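Local coordinates for lipoate-protein ligase, putative (PDB 1VQZ) that is a putative lipoate-protein ligase, combining a lipoyl protein ligase A/B-type catalytic domain with a C-terminal domain of the bacterial ligase family, at residues 21-24 against 25-29; 207-210 against 211-215. All blocks are in the same frame, centred on the assembly; numbering follows the deposited sequence.

How the contacts relate
Both contacts are local and come in series along the chain: contact 1 forms the first turns of helix 23-36, contact 2 the early turns of helix 206-220. All four segments belong to the lipoyl protein ligase A/B catalytic domain. Their centres lie 20 Å apart and their nearest atoms about 7 Å, so the two do not touch. What relates them is strand 42-47 of the large mixed sheet: contact 1 meets Leu45 and Trp47 and contact 2 Phe44 and Leu46, alternate residues of the strand, so the two helices cover opposite faces of the sheet. Contact 1 belongs to the crossover between strands 13-17 and 42-47, while contact 2 also packs on strand 93-101 and helix 110-123.

Contact 1 of 2, residues 21-24 against 25-29; sequences NDTA and FNIAL
The Asp22 carboxylate packs against CB of Phe25 and does not stack on the ring, whose plane is 55° from its own. Asp22 CG is 3.7 Å from Phe25 CB, and the two side chains cross at about a right angle. With Asp22 CG anti to the backbone N (chi1 -173°), OD1 reaches forward to the first turn and accepts a weak N-cap bond from Phe25 N at 3.4 Å. The other oxygen, OD2, forms a salt bridge with Lys241, so the cap is tied to a second helix. The Asn26 amide lies beside the Asp22 carbonyl, its CG 3.3 Å from Asp22 O; its OD1 is bonded to Asn18, and its ND2 to Asn49 and Ser20 O, which fix the rotation of this buried group. Regular helical bonding begins with Asn26 N to Asp22 O at 2.8 Å, followed by Ile27 N to Thr23 O at 3.0 Å. On the buried side Thr23 and Ile27 run side by side, pointing the same way, with Thr23 CG2 3.9 Å from Ile27 CD1, while Thr23 OG1 is bonded to Ser52 OG. Helix 23-36 links strands 13-17 and 42-47 in a beta-alpha-beta unit; Ala24 and Phe25 face helix 231-245, and Asn26 and Ile27 pack on Trp47 of strand 42-47.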
loop_
_atom_site.group_PDB
_atom_site.type_symbol
_atom_site.label_atom_id
_atom_site.label_comp_id
_atom_site.label_asym_id
_atom_site.label_seq_id
_atom_site.Cartn_x
_atom_site.Cartn_y
_atom_site.Cartn_z
ATOM N N ASN A 21 -10.804 0.202 -15.547
ATOM C CA ASN A 21 -10.751 -0.773 -14.449
ATOM C C ASN A 21 -9.585 -1.767 -14.553
ATOM O O ASN A 21 -9.519 -2.747 -13.771
ATOM C CB ASN A 21 -12.090 -1.528 -14.337
ATOM C CG ASN A 21 -13.279 -0.595 -14.085
ATOM O OD1 ASN A 21 -13.230 0.332 -13.266
ATOM N ND2 ASN A 21 -14.341 -0.842 -14.790
ATOM N N ASP A 22 -8.668 -1.504 -15.493
ATOM C CA ASP A 22 -7.467 -2.304 -15.737
ATOM C C ASP A 22 -6.433 -2.103 -14.632
ATOM O O ASP A 22 -5.725 -1.114 -14.587
ATOM C CB ASP A 22 -6.924 -1.941 -17.132
ATOM C CG ASP A 22 -5.727 -2.822 -17.622
ATOM O OD1 ASP A 22 -4.922 -3.349 -16.847
ATOM O OD2 ASP A 22 -5.554 -2.899 -18.864
ATOM N N THR A 23 -6.349 -3.083 -13.739
ATOM C CA THR A 23 -5.609 -2.918 -12.513
ATOM C C THR A 23 -4.163 -2.478 -12.761
ATOM O O THR A 23 -3.681 -1.496 -12.175
ATOM C CB THR A 23 -5.644 -4.216 -11.652
ATOM O OG1 THR A 23 -7.001 -4.582 -11.375
ATOM C CG2 THR A 23 -4.914 -4.010 -10.332
ATOM N N ALA A 24 -3.466 -3.204 -13.603
ATOM C CA ALA A 24 -2.079 -2.884 -13.864
ATOM C C ALA A 24 -1.891 -1.499 -14.505
ATOM O O ALA A 24 -0.962 -0.773 -14.141
ATOM C CB ALA A 24 -1.459 -3.953 -14.708
ATOM N N PHE A 25 -2.791 -1.122 -15.416
ATOM C CA PHE A 25 -2.786 0.188 -16.026
ATOM C C PHE A 25 -3.002 1.286 -14.961
ATOM O O PHE A 25 -2.287 2.304 -14.919
ATOM C CB PHE A 25 -3.856 0.292 -17.135
ATOM C CG PHE A 25 -4.000 1.689 -17.671
ATOM C CD1 PHE A 25 -3.071 2.192 -18.567
ATOM C CD2 PHE A 25 -5.006 2.521 -17.209
ATOM C CE1 PHE A 25 -3.177 3.496 -19.020
ATOM C CE2 PHE A 25 -5.107 3.828 -17.636
ATOM C CZ PHE A 25 -4.178 4.318 -18.534
ATOM N N ASN A 26 -3.987 1.062 -14.106
ATOM C CA ASN A 26 -4.377 2.025 -13.085
ATOM C C ASN A 26 -3.259 2.309 -12.096
ATOM O O ASN A 26 -3.061 3.473 -11.643
ATOM C CB ASN A 26 -5.602 1.535 -12.316
ATOM C CG ASN A 26 -6.926 1.618 -13.121
ATOM O OD1 ASN A 26 -7.016 2.225 -14.207
ATOM N ND2 ASN A 26 -7.980 0.950 -12.571
ATOM N N ILE A 27 -2.564 1.244 -11.701
ATOM C CA ILE A 27 -1.504 1.369 -10.741
ATOM C C ILE A 27 -0.325 2.079 -11.415
ATOM O O ILE A 27 0.333 2.944 -10.788
ATOM C CB ILE A 27 -1.218 0.022 -10.069
ATOM C CG1 ILE A 27 -2.404 -0.357 -9.168
ATOM C CG2 ILE A 27 0.033 0.046 -9.184
ATOM C CD1 ILE A 27 -2.269 -1.735 -8.603
ATOM N N ALA A 28 -0.072 1.739 -12.690
ATOM C CA ALA A 28 0.976 2.439 -13.479
ATOM C C ALA A 28 0.685 3.965 -13.561
ATOM O O ALA A 28 1.586 4.826 -13.439
ATOM C CB ALA A 28 1.082 1.818 -14.863
ATOM N N LEU A 29 -0.594 4.295 -13.754
ATOM C CA LEU A 29 -1.009 5.669 -13.896
ATOM C C LEU A 29 -0.784 6.408 -12.585
ATOM O O LEU A 29 -0.313 7.550 -12.594
ATOM C CB LEU A 29 -2.463 5.755 -14.383
ATOM C CG LEU A 29 -3.026 7.150 -14.706
ATOM C CD1 LEU A 29 -4.041 7.087 -15.740
ATOM C CD2 LEU A 29 -3.599 7.878 -13.459
#

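Contact 2 of 2, residues 207-210 against 211-215; sequences EKFR and DLLLE. With EDO (1,2-ethanediol), chain E.
Within helix 206-220 of the lipoyl protein ligase A/B domain, Arg210 and its neighbour Asp211 form a salt bridge between side chains that lie side by side and point the same way. The grip is side-on, with two nitrogens on one oxygen: Arg210 NE reaches Asp211 OD1 at 2.9 Å, and Arg210 NH2 meets that OD1 at 3.3 Å. Both come from the same face of the carboxylate, whose plane is 31° from that of the guanidinium, and the acceptor lies close to the guanidinium plane. A weak bond from NH2 to OD2 adds to the hold. The bend in the arginine chain at chi3 (68°) turns its head back along the helix, where Glu207 CB lies 3.6 Å above one guanidinium face, toward its rim.

One face of this helix is applied to the large mixed sheet and to helix 110-123. There the Phe209 ring, carried by a CG anti to the backbone N (chi1 -176°), takes Leu213 from one turn on: Leu213 CD1 is 4.0 Å from Phe209 CE2, and Leu213 CG stands over one ring face, toward its rim. Phe209 also touches Leu94 of strand 93-101 and Thr120 of helix 110-123, while Leu213 packs on Leu46 of strand 42-47. The intervening backbone is regular, as in Leu213 N to Phe209 O at 2.9 Å.

The aliphatic part of the Lys208 chain crosses Leu212 at a slant, with Lys208 CE 4.1 Å from Leu212 CG. Further along, a 1,2-ethanediol, probably from the crystallisation liquor, donates through O1 to Glu215 OE2 at 3.2 Å and rests its C1 against Leu214 CD2.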
loop_
_atom_site.group_PDB
_atom_site.type_symbol
_atom_site.label_atom_id
_atom_site.label_comp_id
_atom_site.label_asym_id
_atom_site.label_seq_id
_atom_site.Cartn_x
_atom_site.Cartn_y
_atom_site.Cartn_z
ATOM N N GLU A 207 -20.073 5.007 -8.283
ATOM C CA GLU A 207 -19.728 6.105 -9.214
ATOM C C GLU A 207 -20.298 7.433 -8.780
ATOM O O GLU A 207 -19.651 8.466 -8.918
ATOM C CB GLU A 207 -20.240 5.828 -10.625
ATOM C CG GLU A 207 -19.576 4.655 -11.357
ATOM C CD GLU A 207 -20.169 3.284 -10.963
ATOM O OE1 GLU A 207 -21.118 3.224 -10.147
ATOM O OE2 GLU A 207 -19.667 2.258 -11.449
ATOM N N LYS A 208 -21.542 7.416 -8.296
ATOM C CA LYS A 208 -22.183 8.603 -7.753
ATOM C C LYS A 208 -21.416 9.114 -6.539
ATOM O O LYS A 208 -21.121 10.310 -6.427
ATOM C CB LYS A 208 -23.641 8.276 -7.355
ATOM C CG LYS A 208 -24.423 9.451 -6.759
ATOM C CD LYS A 208 -24.610 10.665 -7.724
ATOM C CE LYS A 208 -25.196 11.858 -6.988
ATOM N NZ LYS A 208 -25.639 12.960 -7.887
ATOM N N PHE A 209 -21.081 8.197 -5.633
ATOM C CA PHE A 209 -20.293 8.549 -4.463
ATOM C C PHE A 209 -18.934 9.199 -4.868
ATOM O O PHE A 209 -18.537 10.242 -4.333
ATOM C CB PHE A 209 -20.069 7.306 -3.589
ATOM C CG PHE A 209 -19.339 7.614 -2.299
ATOM C CD1 PHE A 209 -19.944 8.395 -1.328
ATOM C CD2 PHE A 209 -18.045 7.198 -2.096
ATOM C CE1 PHE A 209 -19.273 8.730 -0.127
ATOM C CE2 PHE A 209 -17.371 7.511 -0.906
ATOM C CZ PHE A 209 -17.996 8.287 0.080
ATOM N N ARG A 210 -18.246 8.555 -5.799
ATOM C CA ARG A 210 -16.986 9.068 -6.373
ATOM C C ARG A 210 -17.131 10.516 -6.887
ATOM O O ARG A 210 -16.312 11.395 -6.586
ATOM C CB ARG A 210 -16.576 8.148 -7.511
ATOM C CG ARG A 210 -15.344 8.588 -8.320
ATOM C CD ARG A 210 -15.247 7.844 -9.638
ATOM N NE ARG A 210 -16.350 8.254 -10.507
ATOM C CZ ARG A 210 -16.792 7.594 -11.580
ATOM N NH1 ARG A 210 -16.215 6.501 -11.976
ATOM N NH2 ARG A 210 -17.812 8.058 -12.283
ATOM N N ASP A 211 -18.176 10.750 -7.663
ATOM C CA ASP A 211 -18.416 12.054 -8.225
ATOM C C ASP A 211 -18.795 13.097 -7.168
ATOM O O ASP A 211 -18.394 14.249 -7.304
ATOM C CB ASP A 211 -19.443 11.943 -9.338
ATOM C CG ASP A 211 -18.891 11.176 -10.556
ATOM O OD1 ASP A 211 -17.686 10.861 -10.564
ATOM O OD2 ASP A 211 -19.630 10.922 -11.529
ATOM N N LEU A 212 -19.541 12.704 -6.122
ATOM C CA LEU A 212 -19.820 13.624 -4.996
ATOM C C LEU A 212 -18.545 13.995 -4.270
ATOM O O LEU A 212 -18.344 15.136 -3.905
ATOM C CB LEU A 212 -20.785 13.010 -3.985
ATOM C CG LEU A 212 -22.265 13.024 -4.308
ATOM C CD1 LEU A 212 -23.058 12.008 -3.394
ATOM C CD2 LEU A 212 -22.893 14.393 -4.229
ATOM N N LEU A 213 -17.658 13.029 -4.069
ATOM C CA LEU A 213 -16.352 13.340 -3.462
ATOM C C LEU A 213 -15.531 14.322 -4.298
ATOM O O LEU A 213 -14.966 15.278 -3.759
ATOM C CB LEU A 213 -15.524 12.081 -3.250
ATOM C CG LEU A 213 -15.672 11.281 -1.994
ATOM C CD1 LEU A 213 -14.593 10.200 -2.035
ATOM C CD2 LEU A 213 -15.525 12.185 -0.744
ATOM N N LEU A 214 -15.448 14.070 -5.599
ATOM C CA LEU A 214 -14.696 14.943 -6.495
ATOM C C LEU A 214 -15.354 16.308 -6.472
ATOM O O LEU A 214 -14.657 17.331 -6.346
ATOM C CB LEU A 214 -14.637 14.381 -7.926
ATOM C CG LEU A 214 -13.821 15.240 -8.913
ATOM C CD1 LEU A 214 -12.344 15.299 -8.489
ATOM C CD2 LEU A 214 -13.905 14.746 -10.354
ATOM N N GLU A 215 -16.682 16.348 -6.564
ATOM C CA GLU A 215 -17.404 17.650 -6.506
ATOM C C GLU A 215 -17.077 18.387 -5.190
ATOM O O GLU A 215 -16.811 19.607 -5.171
ATOM C CB GLU A 215 -18.935 17.480 -6.689
ATOM C CG GLU A 215 -19.419 17.468 -8.174
ATOM C CD GLU A 215 -19.013 18.748 -9.006
ATOM O OE1 GLU A 215 -19.383 19.889 -8.589
ATOM O OE2 GLU A 215 -18.332 18.606 -10.071
HETATM C C1 EDO E . -17.402 15.004 -11.081
HETATM O O1 EDO E . -18.574 15.445 -10.413
HETATM C C2 EDO E . -17.669 14.867 -12.573
HETATM O O2 EDO E . -16.413 14.706 -13.272
#